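Local coordinates for nitrate transport protein nrtA (Synechocystis sp., PDB 2G29) that binds nitrate as the solute-binding protein of an ABC transporter that takes up nitrate and probably also nitrite, at residues T141-K147 with W174-M180; H167-I171 with S207-G211; P213-Q217 with F289-F293; K276-C280 with I296-K301. One frame throughout, in Å; residues are numbered along the deposited sequence.

Interaction 1 (T141-K147 with W174-M180)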
loop_
_atom_site.group_PDB
_atom_site.type_symbol
_atom_site.label_atom_id
_atom_site.label_comp_id
_atom_site.label_asym_id
_atom_site.label_seq_id
_atom_site.Cartn_x
_atom_site.Cartn_y
_atom_site.Cartn_z
ATOM N N THR A 141 15.759 11.944 3.511
ATOM C CA THR A 141 15.622 11.264 2.228
ATOM C C THR A 141 16.963 10.795 1.677
ATOM O O THR A 141 16.990 9.904 0.844
ATOM C CB THR A 141 14.920 12.146 1.170
ATOM O OG1 THR A 141 15.694 13.330 0.975
ATOM C CG2 THR A 141 13.500 12.540 1.645
ATOM N N ASP A 142 18.073 11.386 2.130
ATOM C CA ASP A 142 19.394 10.938 1.660
ATOM C C ASP A 142 19.919 9.854 2.613
ATOM O O ASP A 142 20.380 10.119 3.720
ATOM C CB ASP A 142 20.361 12.132 1.585
ATOM C CG ASP A 142 21.760 11.726 1.172
ATOM O OD1 ASP A 142 21.982 10.560 0.778
ATOM O OD2 ASP A 142 22.672 12.584 1.247
ATOM N N ALA A 143 19.836 8.613 2.159
ATOM C CA ALA A 143 20.259 7.469 2.952
ATOM C C ALA A 143 21.777 7.232 3.003
ATOM O O ALA A 143 22.231 6.389 3.776
ATOM C CB ALA A 143 19.554 6.198 2.405
ATOM N N ALA A 144 22.556 7.961 2.198
ATOM C CA ALA A 144 24.001 7.709 2.144
ATOM C C ALA A 144 24.767 7.591 3.471
ATOM O O ALA A 144 25.660 6.754 3.588
ATOM C CB ALA A 144 24.678 8.743 1.234
ATOM N N PRO A 145 24.445 8.424 4.477
ATOM C CA PRO A 145 25.151 8.327 5.767
ATOM C C PRO A 145 25.024 6.952 6.429
ATOM O O PRO A 145 25.842 6.564 7.283
ATOM C CB PRO A 145 24.511 9.431 6.613
ATOM C CG PRO A 145 23.175 9.676 5.949
ATOM C CD PRO A 145 23.519 9.563 4.479
ATOM N N LEU A 146 24.003 6.195 6.049
ATOM C CA LEU A 146 23.827 4.869 6.630
ATOM C C LEU A 146 24.859 3.864 6.154
ATOM O O LEU A 146 25.046 2.827 6.779
ATOM C CB LEU A 146 22.425 4.334 6.307
ATOM C CG LEU A 146 21.287 5.129 6.930
ATOM C CD1 LEU A 146 19.969 4.508 6.410
ATOM C CD2 LEU A 146 21.318 5.077 8.462
ATOM N N LYS A 147 25.523 4.147 5.049
ATOM C CA LYS A 147 26.494 3.198 4.515
ATOM C C LYS A 147 27.600 2.841 5.534
ATOM O O LYS A 147 27.821 1.662 5.851
ATOM C CB LYS A 147 27.098 3.781 3.234
ATOM C CG LYS A 147 28.118 2.892 2.574
ATOM C CD LYS A 147 27.836 2.783 1.072
ATOM C CE LYS A 147 28.795 1.835 0.408
ATOM N NZ LYS A 147 28.087 0.657 -0.144
ATOM N N TRP A 174 15.080 3.765 -1.618
ATOM C CA TRP A 174 15.720 4.772 -0.776
ATOM C C TRP A 174 17.163 4.377 -0.474
ATOM O O TRP A 174 18.087 5.210 -0.596
ATOM C CB TRP A 174 14.879 4.918 0.502
ATOM C CG TRP A 174 15.468 5.723 1.665
ATOM C CD1 TRP A 174 15.666 7.074 1.734
ATOM C CD2 TRP A 174 15.795 5.200 2.937
ATOM N NE1 TRP A 174 16.089 7.422 2.986
ATOM C CE2 TRP A 174 16.191 6.291 3.750
ATOM C CE3 TRP A 174 15.809 3.915 3.484
ATOM C CZ2 TRP A 174 16.585 6.121 5.087
ATOM C CZ3 TRP A 174 16.194 3.746 4.793
ATOM C CH2 TRP A 174 16.586 4.847 5.588
ATOM N N LEU A 175 17.385 3.111 -0.114
ATOM C CA LEU A 175 18.738 2.666 0.234
ATOM C C LEU A 175 19.612 2.642 -1.000
ATOM O O LEU A 175 20.775 3.049 -0.943
ATOM C CB LEU A 175 18.726 1.290 0.927
ATOM C CG LEU A 175 18.174 1.358 2.364
ATOM C CD1 LEU A 175 17.806 -0.027 2.887
ATOM C CD2 LEU A 175 19.221 2.002 3.290
ATOM N N ALA A 176 19.059 2.228 -2.130
ATOM C CA ALA A 176 19.831 2.201 -3.353
ATOM C C ALA A 176 20.200 3.603 -3.816
ATOM O O ALA A 176 21.310 3.793 -4.315
ATOM C CB ALA A 176 19.060 1.455 -4.458
ATOM N N ALA A 177 19.302 4.577 -3.683
ATOM C CA ALA A 177 19.628 5.956 -4.093
ATOM C C ALA A 177 20.792 6.426 -3.226
ATOM O O ALA A 177 21.607 7.256 -3.659
ATOM C CB ALA A 177 18.416 6.876 -3.887
ATOM N N GLY A 178 20.865 5.898 -2.000
ATOM C CA GLY A 178 21.959 6.233 -1.091
ATOM C C GLY A 178 23.231 5.396 -1.273
ATOM O O GLY A 178 24.141 5.433 -0.425
ATOM N N GLY A 179 23.292 4.625 -2.358
ATOM C CA GLY A 179 24.458 3.793 -2.632
ATOM C C GLY A 179 24.578 2.459 -1.937
ATOM O O GLY A 179 25.662 1.876 -1.930
ATOM N N MET A 180 23.498 1.947 -1.341
ATOM C CA MET A 180 23.570 0.663 -0.638
ATOM C C MET A 180 22.838 -0.413 -1.408
ATOM O O MET A 180 21.749 -0.199 -1.933
ATOM C CB MET A 180 23.011 0.813 0.777
ATOM C CG MET A 180 23.962 1.594 1.677
ATOM S SD MET A 180 23.107 2.232 3.124
ATOM C CE MET A 180 22.459 3.676 2.419
HETATM O O HOH W 1 18.491 7.967 -0.425
#

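Interaction 2 (H167-I171 with S207-G211). With NO3 (nitrate ion), chain B.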
loop_
_atom_site.group_PDB
_atom_site.type_symbol
_atom_site.label_atom_id
_atom_site.label_comp_id
_atom_site.label_asym_id
_atom_site.label_seq_id
_atom_site.Cartn_x
_atom_site.Cartn_y
_atom_site.Cartn_z
ATOM N N HIS A 167 6.326 -1.754 0.327
ATOM C CA HIS A 167 7.354 -1.281 1.271
ATOM C C HIS A 167 8.722 -1.808 0.939
ATOM O O HIS A 167 9.718 -1.104 1.168
ATOM C CB HIS A 167 6.940 -1.606 2.719
ATOM C CG HIS A 167 5.525 -1.263 2.972
ATOM N ND1 HIS A 167 5.088 -0.003 3.309
ATOM C CD2 HIS A 167 4.416 -2.006 2.752
ATOM C CE1 HIS A 167 3.763 0.019 3.287
ATOM N NE2 HIS A 167 3.338 -1.191 2.952
ATOM N N ASP A 168 8.790 -3.025 0.418
ATOM C CA ASP A 168 10.065 -3.600 -0.014
ATOM C C ASP A 168 10.604 -2.671 -1.132
ATOM O O ASP A 168 11.781 -2.273 -1.123
ATOM C CB ASP A 168 9.794 -5.028 -0.523
ATOM C CG ASP A 168 11.061 -5.820 -0.823
ATOM O OD1 ASP A 168 12.130 -5.518 -0.248
ATOM O OD2 ASP A 168 10.956 -6.795 -1.607
ATOM N N MET A 169 9.755 -2.288 -2.089
ATOM C CA MET A 169 10.210 -1.384 -3.157
ATOM C C MET A 169 10.621 -0.009 -2.614
ATOM O O MET A 169 11.644 0.539 -3.007
ATOM C CB MET A 169 9.120 -1.186 -4.211
ATOM C CG MET A 169 8.649 -2.441 -4.937
ATOM S SD MET A 169 9.940 -3.469 -5.694
ATOM C CE MET A 169 10.231 -4.671 -4.371
ATOM N N TRP A 170 9.868 0.528 -1.656
ATOM C CA TRP A 170 10.215 1.870 -1.158
ATOM C C TRP A 170 11.533 1.876 -0.396
ATOM O O TRP A 170 12.397 2.724 -0.642
ATOM C CB TRP A 170 9.165 2.440 -0.215
ATOM C CG TRP A 170 7.752 2.433 -0.691
ATOM C CD1 TRP A 170 6.663 2.175 0.089
ATOM C CD2 TRP A 170 7.266 2.616 -2.027
ATOM N NE1 TRP A 170 5.521 2.172 -0.684
ATOM C CE2 TRP A 170 5.868 2.429 -1.986
ATOM C CE3 TRP A 170 7.873 2.907 -3.268
ATOM C CZ2 TRP A 170 5.054 2.522 -3.124
ATOM C CZ3 TRP A 170 7.082 3.002 -4.399
ATOM C CH2 TRP A 170 5.677 2.808 -4.327
ATOM N N ILE A 171 11.702 0.945 0.532
ATOM C CA ILE A 171 12.943 0.947 1.291
ATOM C C ILE A 171 14.165 0.594 0.435
ATOM O O ILE A 171 15.223 1.177 0.630
ATOM C CB ILE A 171 12.795 0.077 2.598
ATOM C CG1 ILE A 171 13.775 0.592 3.651
ATOM C CG2 ILE A 171 13.011 -1.399 2.319
ATOM C CD1 ILE A 171 13.498 0.029 5.042
ATOM N N SER A 207 16.372 -0.637 10.260
ATOM C CA SER A 207 15.444 0.290 9.599
ATOM C C SER A 207 14.244 -0.524 9.130
ATOM O O SER A 207 14.348 -1.740 8.975
ATOM C CB SER A 207 16.153 0.929 8.369
ATOM O OG SER A 207 15.339 1.872 7.695
ATOM N N PHE A 208 13.126 0.155 8.879
ATOM C CA PHE A 208 11.940 -0.543 8.412
ATOM C C PHE A 208 10.982 0.383 7.683
ATOM O O PHE A 208 10.971 1.600 7.912
ATOM C CB PHE A 208 11.222 -1.285 9.565
ATOM C CG PHE A 208 10.673 -0.394 10.673
ATOM C CD1 PHE A 208 9.305 -0.118 10.724
ATOM C CD2 PHE A 208 11.490 0.065 11.732
ATOM C CE1 PHE A 208 8.757 0.593 11.832
ATOM C CE2 PHE A 208 10.946 0.759 12.802
ATOM C CZ PHE A 208 9.561 1.027 12.856
ATOM N N CYS A 209 10.150 -0.200 6.836
ATOM C CA CYS A 209 9.169 0.555 6.076
ATOM C C CYS A 209 7.820 -0.112 6.277
ATOM O O CYS A 209 7.701 -1.335 6.078
ATOM C CB CYS A 209 9.562 0.564 4.600
ATOM S SG CYS A 209 8.475 1.571 3.579
ATOM N N VAL A 210 6.813 0.696 6.647
ATOM C CA VAL A 210 5.474 0.171 6.973
ATOM C C VAL A 210 4.477 1.337 6.873
ATOM O O VAL A 210 4.864 2.488 6.952
ATOM C CB VAL A 210 5.493 -0.397 8.432
ATOM C CG1 VAL A 210 5.774 0.739 9.441
ATOM C CG2 VAL A 210 4.185 -1.092 8.796
ATOM N N GLY A 211 3.203 1.044 6.651
ATOM C CA GLY A 211 2.234 2.140 6.563
ATOM C C GLY A 211 1.701 2.622 7.906
ATOM O O GLY A 211 1.912 1.998 8.970
HETATM N N NO3 B . 1.838 -1.692 5.397
HETATM O O1 NO3 B . 1.293 -0.498 5.020
HETATM O O2 NO3 B . 2.713 -1.990 6.387
HETATM O O3 NO3 B . 1.447 -2.894 4.554
#

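Interaction 3 (P213-Q217 with F289-F293)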
loop_
_atom_site.group_PDB
_atom_site.type_symbol
_atom_site.label_atom_id
_atom_site.label_comp_id
_atom_site.label_asym_id
_atom_site.label_seq_id
_atom_site.Cartn_x
_atom_site.Cartn_y
_atom_site.Cartn_z
ATOM N N PRO A 213 -0.756 3.287 10.944
ATOM C CA PRO A 213 -0.256 4.215 11.973
ATOM C C PRO A 213 1.102 3.876 12.587
ATOM O O PRO A 213 1.558 4.568 13.500
ATOM C CB PRO A 213 -1.362 4.124 13.025
ATOM C CG PRO A 213 -1.630 2.599 13.049
ATOM C CD PRO A 213 -1.674 2.277 11.529
ATOM N N TRP A 214 1.786 2.865 12.064
ATOM C CA TRP A 214 2.997 2.428 12.750
ATOM C C TRP A 214 4.184 3.377 12.788
ATOM O O TRP A 214 4.920 3.361 13.781
ATOM C CB TRP A 214 3.318 0.981 12.276
ATOM C CG TRP A 214 2.082 0.094 12.303
ATOM C CD1 TRP A 214 1.363 -0.332 11.207
ATOM C CD2 TRP A 214 1.344 -0.377 13.462
ATOM N NE1 TRP A 214 0.254 -1.030 11.600
ATOM C CE2 TRP A 214 0.219 -1.074 12.975
ATOM C CE3 TRP A 214 1.530 -0.264 14.852
ATOM C CZ2 TRP A 214 -0.725 -1.675 13.830
ATOM C CZ3 TRP A 214 0.588 -0.858 15.713
ATOM C CH2 TRP A 214 -0.518 -1.555 15.192
ATOM N N PRO A 215 4.370 4.235 11.753
ATOM C CA PRO A 215 5.505 5.176 11.822
ATOM C C PRO A 215 5.261 6.148 12.988
ATOM O O PRO A 215 6.153 6.434 13.751
ATOM C CB PRO A 215 5.435 5.889 10.470
ATOM C CG PRO A 215 4.909 4.768 9.536
ATOM C CD PRO A 215 3.792 4.188 10.395
ATOM N N LEU A 216 4.044 6.666 13.118
ATOM C CA LEU A 216 3.801 7.601 14.211
ATOM C C LEU A 216 3.871 6.885 15.552
ATOM O O LEU A 216 4.367 7.460 16.530
ATOM C CB LEU A 216 2.447 8.301 14.041
ATOM C CG LEU A 216 2.070 9.288 15.189
ATOM C CD1 LEU A 216 3.169 10.310 15.460
ATOM C CD2 LEU A 216 0.806 10.034 14.808
ATOM N N GLN A 217 3.401 5.631 15.631
ATOM C CA GLN A 217 3.462 4.947 16.897
ATOM C C GLN A 217 4.926 4.767 17.296
ATOM O O GLN A 217 5.277 4.841 18.463
ATOM C CB GLN A 217 2.767 3.594 16.810
ATOM C CG GLN A 217 2.906 2.840 18.137
ATOM C CD GLN A 217 2.079 1.583 18.197
ATOM O OE1 GLN A 217 2.588 0.480 17.987
ATOM N NE2 GLN A 217 0.783 1.743 18.464
ATOM N N PHE A 289 -8.433 -1.579 14.866
ATOM C CA PHE A 289 -6.978 -1.632 15.080
ATOM C C PHE A 289 -6.554 -1.828 16.525
ATOM O O PHE A 289 -5.458 -2.341 16.770
ATOM C CB PHE A 289 -6.268 -0.342 14.619
ATOM C CG PHE A 289 -6.428 -0.010 13.155
ATOM C CD1 PHE A 289 -5.925 1.197 12.674
ATOM C CD2 PHE A 289 -7.085 -0.864 12.272
ATOM C CE1 PHE A 289 -6.074 1.568 11.322
ATOM C CE2 PHE A 289 -7.235 -0.499 10.929
ATOM C CZ PHE A 289 -6.730 0.712 10.471
ATOM N N LYS A 290 -7.391 -1.379 17.467
ATOM C CA LYS A 290 -7.031 -1.436 18.885
ATOM C C LYS A 290 -5.666 -0.700 19.042
ATOM O O LYS A 290 -4.706 -1.228 19.621
ATOM C CB LYS A 290 -6.924 -2.896 19.345
ATOM C CG LYS A 290 -6.756 -3.046 20.829
ATOM C CD LYS A 290 -7.703 -2.147 21.561
ATOM C CE LYS A 290 -7.475 -2.231 23.060
ATOM N NZ LYS A 290 -8.199 -1.131 23.776
ATOM N N VAL A 291 -5.631 0.532 18.537
ATOM C CA VAL A 291 -4.446 1.396 18.532
ATOM C C VAL A 291 -4.851 2.761 19.101
ATOM O O VAL A 291 -5.920 3.245 18.781
ATOM C CB VAL A 291 -3.947 1.586 17.046
ATOM C CG1 VAL A 291 -2.964 2.737 16.935
ATOM C CG2 VAL A 291 -3.294 0.280 16.526
ATOM N N PRO A 292 -4.030 3.358 19.972
ATOM C CA PRO A 292 -4.399 4.678 20.516
ATOM C C PRO A 292 -4.747 5.669 19.404
ATOM O O PRO A 292 -4.048 5.723 18.390
ATOM C CB PRO A 292 -3.153 5.114 21.303
ATOM C CG PRO A 292 -2.062 4.122 20.868
ATOM C CD PRO A 292 -2.776 2.860 20.550
ATOM N N PHE A 293 -5.817 6.455 19.611
ATOM C CA PHE A 293 -6.252 7.495 18.665
ATOM C C PHE A 293 -5.081 8.435 18.302
ATOM O O PHE A 293 -4.914 8.844 17.141
ATOM C CB PHE A 293 -7.395 8.293 19.340
ATOM C CG PHE A 293 -7.962 9.405 18.508
ATOM C CD1 PHE A 293 -8.921 9.146 17.525
ATOM C CD2 PHE A 293 -7.553 10.732 18.726
ATOM C CE1 PHE A 293 -9.477 10.203 16.763
ATOM C CE2 PHE A 293 -8.095 11.786 17.975
ATOM C CZ PHE A 293 -9.068 11.511 16.981
#

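Interaction 4 (K276-C280 with I296-K301)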
loop_
_atom_site.group_PDB
_atom_site.type_symbol
_atom_site.label_atom_id
_atom_site.label_comp_id
_atom_site.label_asym_id
_atom_site.label_seq_id
_atom_site.Cartn_x
_atom_site.Cartn_y
_atom_site.Cartn_z
ATOM N N LYS A 276 -12.142 13.142 9.295
ATOM C CA LYS A 276 -10.931 12.468 9.774
ATOM C C LYS A 276 -10.994 12.085 11.254
ATOM O O LYS A 276 -10.534 11.021 11.635
ATOM C CB LYS A 276 -9.700 13.334 9.515
ATOM C CG LYS A 276 -9.373 13.552 8.030
ATOM C CD LYS A 276 -9.001 12.233 7.330
ATOM C CE LYS A 276 -8.611 12.443 5.833
ATOM N NZ LYS A 276 -7.412 13.328 5.605
ATOM N N GLU A 277 -11.574 12.941 12.099
ATOM C CA GLU A 277 -11.663 12.618 13.518
ATOM C C GLU A 277 -12.488 11.347 13.720
ATOM O O GLU A 277 -12.070 10.382 14.382
ATOM C CB GLU A 277 -12.290 13.805 14.258
ATOM C CG GLU A 277 -11.500 15.099 14.095
ATOM C CD GLU A 277 -12.312 16.352 14.348
ATOM O OE1 GLU A 277 -13.271 16.640 13.574
ATOM O OE2 GLU A 277 -11.986 17.068 15.326
ATOM N N GLU A 278 -13.689 11.340 13.149
ATOM C CA GLU A 278 -14.552 10.197 13.265
ATOM C C GLU A 278 -13.910 8.944 12.669
ATOM O O GLU A 278 -13.986 7.874 13.263
ATOM C CB GLU A 278 -15.902 10.481 12.601
ATOM C CG GLU A 278 -16.911 9.421 12.940
ATOM C CD GLU A 278 -18.254 9.584 12.213
ATOM O OE1 GLU A 278 -18.500 10.646 11.616
ATOM O OE2 GLU A 278 -19.034 8.628 12.272
ATOM N N MET A 279 -13.260 9.084 11.520
ATOM C CA MET A 279 -12.599 7.936 10.898
ATOM C C MET A 279 -11.609 7.305 11.865
ATOM O O MET A 279 -11.610 6.109 12.063
ATOM C CB MET A 279 -11.859 8.389 9.641
ATOM C CG MET A 279 -11.210 7.244 8.888
ATOM S SD MET A 279 -10.270 7.777 7.465
ATOM C CE MET A 279 -8.767 8.324 8.275
ATOM N N CYS A 280 -10.771 8.131 12.466
ATOM C CA CYS A 280 -9.762 7.643 13.373
ATOM C C CYS A 280 -10.343 7.093 14.673
ATOM O O CYS A 280 -9.775 6.164 15.263
ATOM C CB CYS A 280 -8.727 8.734 13.619
ATOM S SG CYS A 280 -7.732 9.067 12.100
ATOM N N ILE A 296 -2.885 7.712 15.375
ATOM C CA ILE A 296 -3.521 7.718 14.070
ATOM C C ILE A 296 -3.904 9.110 13.550
ATOM O O ILE A 296 -3.650 9.445 12.388
ATOM C CB ILE A 296 -4.842 6.887 14.087
ATOM C CG1 ILE A 296 -4.653 5.584 14.871
ATOM C CG2 ILE A 296 -5.304 6.559 12.647
ATOM C CD1 ILE A 296 -5.943 4.753 14.940
ATOM N N ILE A 297 -4.522 9.913 14.419
ATOM C CA ILE A 297 -5.065 11.197 13.971
ATOM C C ILE A 297 -4.125 12.198 13.332
ATOM O O ILE A 297 -4.442 12.739 12.260
ATOM C CB ILE A 297 -5.850 11.868 15.138
ATOM C CG1 ILE A 297 -6.633 13.096 14.634
ATOM C CG2 ILE A 297 -4.892 12.312 16.230
ATOM C CD1 ILE A 297 -7.687 12.771 13.617
ATOM N N ASP A 298 -2.962 12.446 13.941
ATOM C CA ASP A 298 -2.113 13.476 13.356
ATOM C C ASP A 298 -1.722 13.216 11.901
ATOM O O ASP A 298 -1.800 14.121 11.075
ATOM C CB ASP A 298 -0.865 13.702 14.201
ATOM C CG ASP A 298 -1.175 14.451 15.489
ATOM O OD1 ASP A 298 -2.291 15.022 15.601
ATOM O OD2 ASP A 298 -0.301 14.480 16.383
ATOM N N ARG A 299 -1.329 11.978 11.579
ATOM C CA ARG A 299 -0.925 11.715 10.213
ATOM C C ARG A 299 -2.096 11.790 9.245
ATOM O O ARG A 299 -1.925 12.151 8.080
ATOM C CB ARG A 299 -0.219 10.349 10.118
ATOM C CG ARG A 299 1.006 10.222 11.020
ATOM C CD ARG A 299 2.059 11.265 10.707
ATOM N NE ARG A 299 3.252 11.176 11.549
ATOM C CZ ARG A 299 4.276 10.360 11.361
ATOM N NH1 ARG A 299 4.279 9.504 10.347
ATOM N NH2 ARG A 299 5.334 10.442 12.170
ATOM N N SER A 300 -3.291 11.425 9.707
ATOM C CA SER A 300 -4.519 11.494 8.915
ATOM C C SER A 300 -4.951 12.950 8.633
ATOM O O SER A 300 -5.910 13.192 7.884
ATOM C CB SER A 300 -5.631 10.726 9.629
ATOM O OG SER A 300 -5.395 9.321 9.537
ATOM N N LYS A 301 -4.226 13.898 9.229
ATOM C CA LYS A 301 -4.444 15.345 9.025
ATOM C C LYS A 301 -3.198 15.983 8.421
ATOM O O LYS A 301 -3.118 17.209 8.289
ATOM C CB LYS A 301 -4.749 16.045 10.341
ATOM C CG LYS A 301 -6.086 15.743 10.930
ATOM C CD LYS A 301 -7.187 16.247 10.039
ATOM C CE LYS A 301 -8.361 16.767 10.852
ATOM N NZ LYS A 301 -9.434 17.184 9.916
#

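Interaction 1 (T141-K147 with W174-M180)
Ala143 lies over one face of the Trp174 indole, its CB 3.7 Å from the centroid of the five-membered ring and only 15° off the ring normal, a CH-pi contact. The six-membered end of the same indole meets Leu146, whose CD1 comes within 3.5 Å of Trp174 CH2, the two side chains crossing at about a right angle. Met180 packs beside Leu146, its SD 3.9 Å from Leu146 CB, while CE reaches Ala143. With CG of Trp174 anti to the backbone N (chi1 169°), the ring swings towards segment 141-147. Were Trp174 replaced by an alanine, Ala143 and Leu146 would probably face a gap, and the carbonyl of Gly140 would lose its indole N-H donor.

Around this apolar centre, polar links join the two segments. A water donates to Thr141 O and Trp174 O and accepts from Ala143 N, bridging the loop to the last helical turn. Lys147 NZ reaches Gly179 O at 3.2 Å, its chain sliding past Met180 in the opposite direction, and also pairs with Asp185. Gly178 lets the Ala144 backbone come close, with a CA-H...O contact of 3.4 Å from Ala144 CA to Gly178 O; a CB on Gly178 would collide with Ala143 and Ala144. An Asx turn, Asp142 OD1 accepting from Ala144 N, shapes the loop, while a Schellman motif with Gly179 at C-prime ends the helix.

The contact thus joins the C-terminal end of helix 166-177 to the approach to helix 146-151, with Trp174 resting on strands 126-130 and 225-229.

Interaction 2 (H167-I171 with S207-G211)
The imidazole of His167 has nitrate O2 over one face and Cys209 SG at its edge. Nitrate O2 stands 3.5 Å above the ring plane, displaced towards the rim, and the anion's N is 2.9 Å from His167 NE2. Cys209 SG lies almost in the imidazole plane, 4.8 Å from the ring centroid, and also approaches the edge of the Trp170 indole at 5.1 Å from the centroid of its five-membered ring. One thiol therefore sits beside two aromatic edges, with SG turned anti to the backbone N (chi1 -176°) towards the helix.

Further along the helix, the contact is aliphatic. Ile171 CB packs 3.8 Å from Cys209 CB, and its CD1 extends over the strand backbone to reach Phe208 C and Ser207 OG; that hydroxyl is hydrogen-bonded to Gln129 O. Helix 166-177 thereby covers strand 207-211 of the mixed sheet, their short segments running at 134° to one another.

Gly211 ends the strand at the anion. Its N donates to nitrate O2 at 3.1 Å with an almost straight N-H...O angle of 168°, and more weakly to O1. A CB on Gly211 would clash with O1. His167 and Gly211 are nitrate-binding residues, together with Gln126, Trp73 and Lys240; Trp73 NE1 and Lys240 NZ also bond to the ion.

The interface is buried, and His167 ND1 and Cys209 O have no hydrogen-bonding partner in the model. Its chemistry implies a site in which a backbone N-H grips the anion's oxygens while the imidazole presents a face to one of them, with NE2 near the anion's N.

Interaction 3 (P213-Q217 with F289-F293)
Val291 meets Pro213, Trp214 and Gln217, and these contacts carry the interface through its two methyl branches. In the apolar group, Val291 CG2 comes to 3.6 Å from Trp214 CH2, touching the far end of the six-membered ring. The other branch, CG1, lies 4.1 Å from Pro213 CG. This division follows from the valine rotamer: CG1 is anti to the backbone N (chi1 165°), while CG2 sits beside that N and turns to the indole. Phe289 joins more loosely, its CE1 4.5 Å from Pro213 CD. Within the helical segment, Pro213 CG also stands 4.1 Å above the plane of the Trp214 ring, over its centre, forming a compact pair for the valine to meet. A glycine in place of Val291 would probably open a gap beside this proline-tryptophan pair and remove the principal apolar link to the loop.

Two polar groups at this contact are bonded outside it. Gln217 stretches out an extended chain that brings NE2 to 4.2 Å from Val291 CG1 and 4.3 Å from Pro292 CD, and this amide donates to Asp295 OD2 just beyond the loop segment. Its OE1 lies in the plane of the Trp214 ring, at the edge. The indole N-H of Trp214 bonds to Ala41 O, which should help to hold the ring's orientation.

Pro213, preceded by a cis peptide, is the N-cap residue of helix 214-221, and its O accepts from Gln217 N. Across the two segments the chemistry is van der Waals contact, joining the start of that helix to the loop after helix 276-284, while the side-chain hydrogen bonds of Trp214 and Gln217 go to Ala41 and Asp295.

Interaction 4 (K276-C280 with I296-K301)
Two torsions set the core of this contact: Cys280 places SG beside its backbone N (chi1 -68°), and Ser300 turns OG in the same sense (chi1 -73°), bringing the two to 3.5 Å. Ile296 closes on the sulfur too, its CG2 lying 3.5 Å from Cys280 SG. Ile297 adds CD1 at 4.0 Å from Cys280 SG, the end of a bent chain that also rests near Lys276 O and Glu277 CA. Met279, from the same helix as Cys280, brings its terminal methyl CE within 3.7 Å of Ser300 OG.

Lys276 works one helical turn before Cys280. Bent at chi2 and chi4, its chain curls over the Ser300 carbonyl, and NZ donates to Ser300 O at 2.7 Å, although the position of that oxygen is less certain. Lys301 passes its aliphatic chain across Lys276, CD lying 3.9 Å from Lys276 CB; its ammonium is hydrogen-bonded to Ala273 O, before the helix. Lys276 NZ and Lys301 NZ remain 6.1 Å apart.

Helix 276-284 is thereby packed against 296-301, the return of the chain towards strand 303-304.

Chemically the contact has two parts: a small buried cluster of sulfur, methyl and hydroxyl groups, and two lysines packed along their aliphatic lengths, with ammonium groups apparently directed to separate backbone carbonyls. This probably limits repulsion between them, and the nearby carboxylate of Glu277, not in contact, may ease the charge of Lys301.

How the interactions relate
Interaction 2 is wholly buried and bears directly on the nitrate site. Interaction 1 uses the same helix, 166-177, at its C-terminal end in a partly buried setting, where water and backbone links supplement aromatic packing; Trp174 CZ3 touches Ser207 OG between them. Strand 207-211 leads into helix 214-221, and Val210 O packs against Pro215 CG, so interaction 3, buried too, continues from interaction 2 with purely van der Waals contacts. Interactions 3 and 4 interleave along the chain, their centres about 10 Å apart, and meet where Phe293 touches Cys280 and Arg299 touches Leu216. Interaction 4, also buried, sets a thiol among methyls and a hydroxyl and lays two lysine chains against each other.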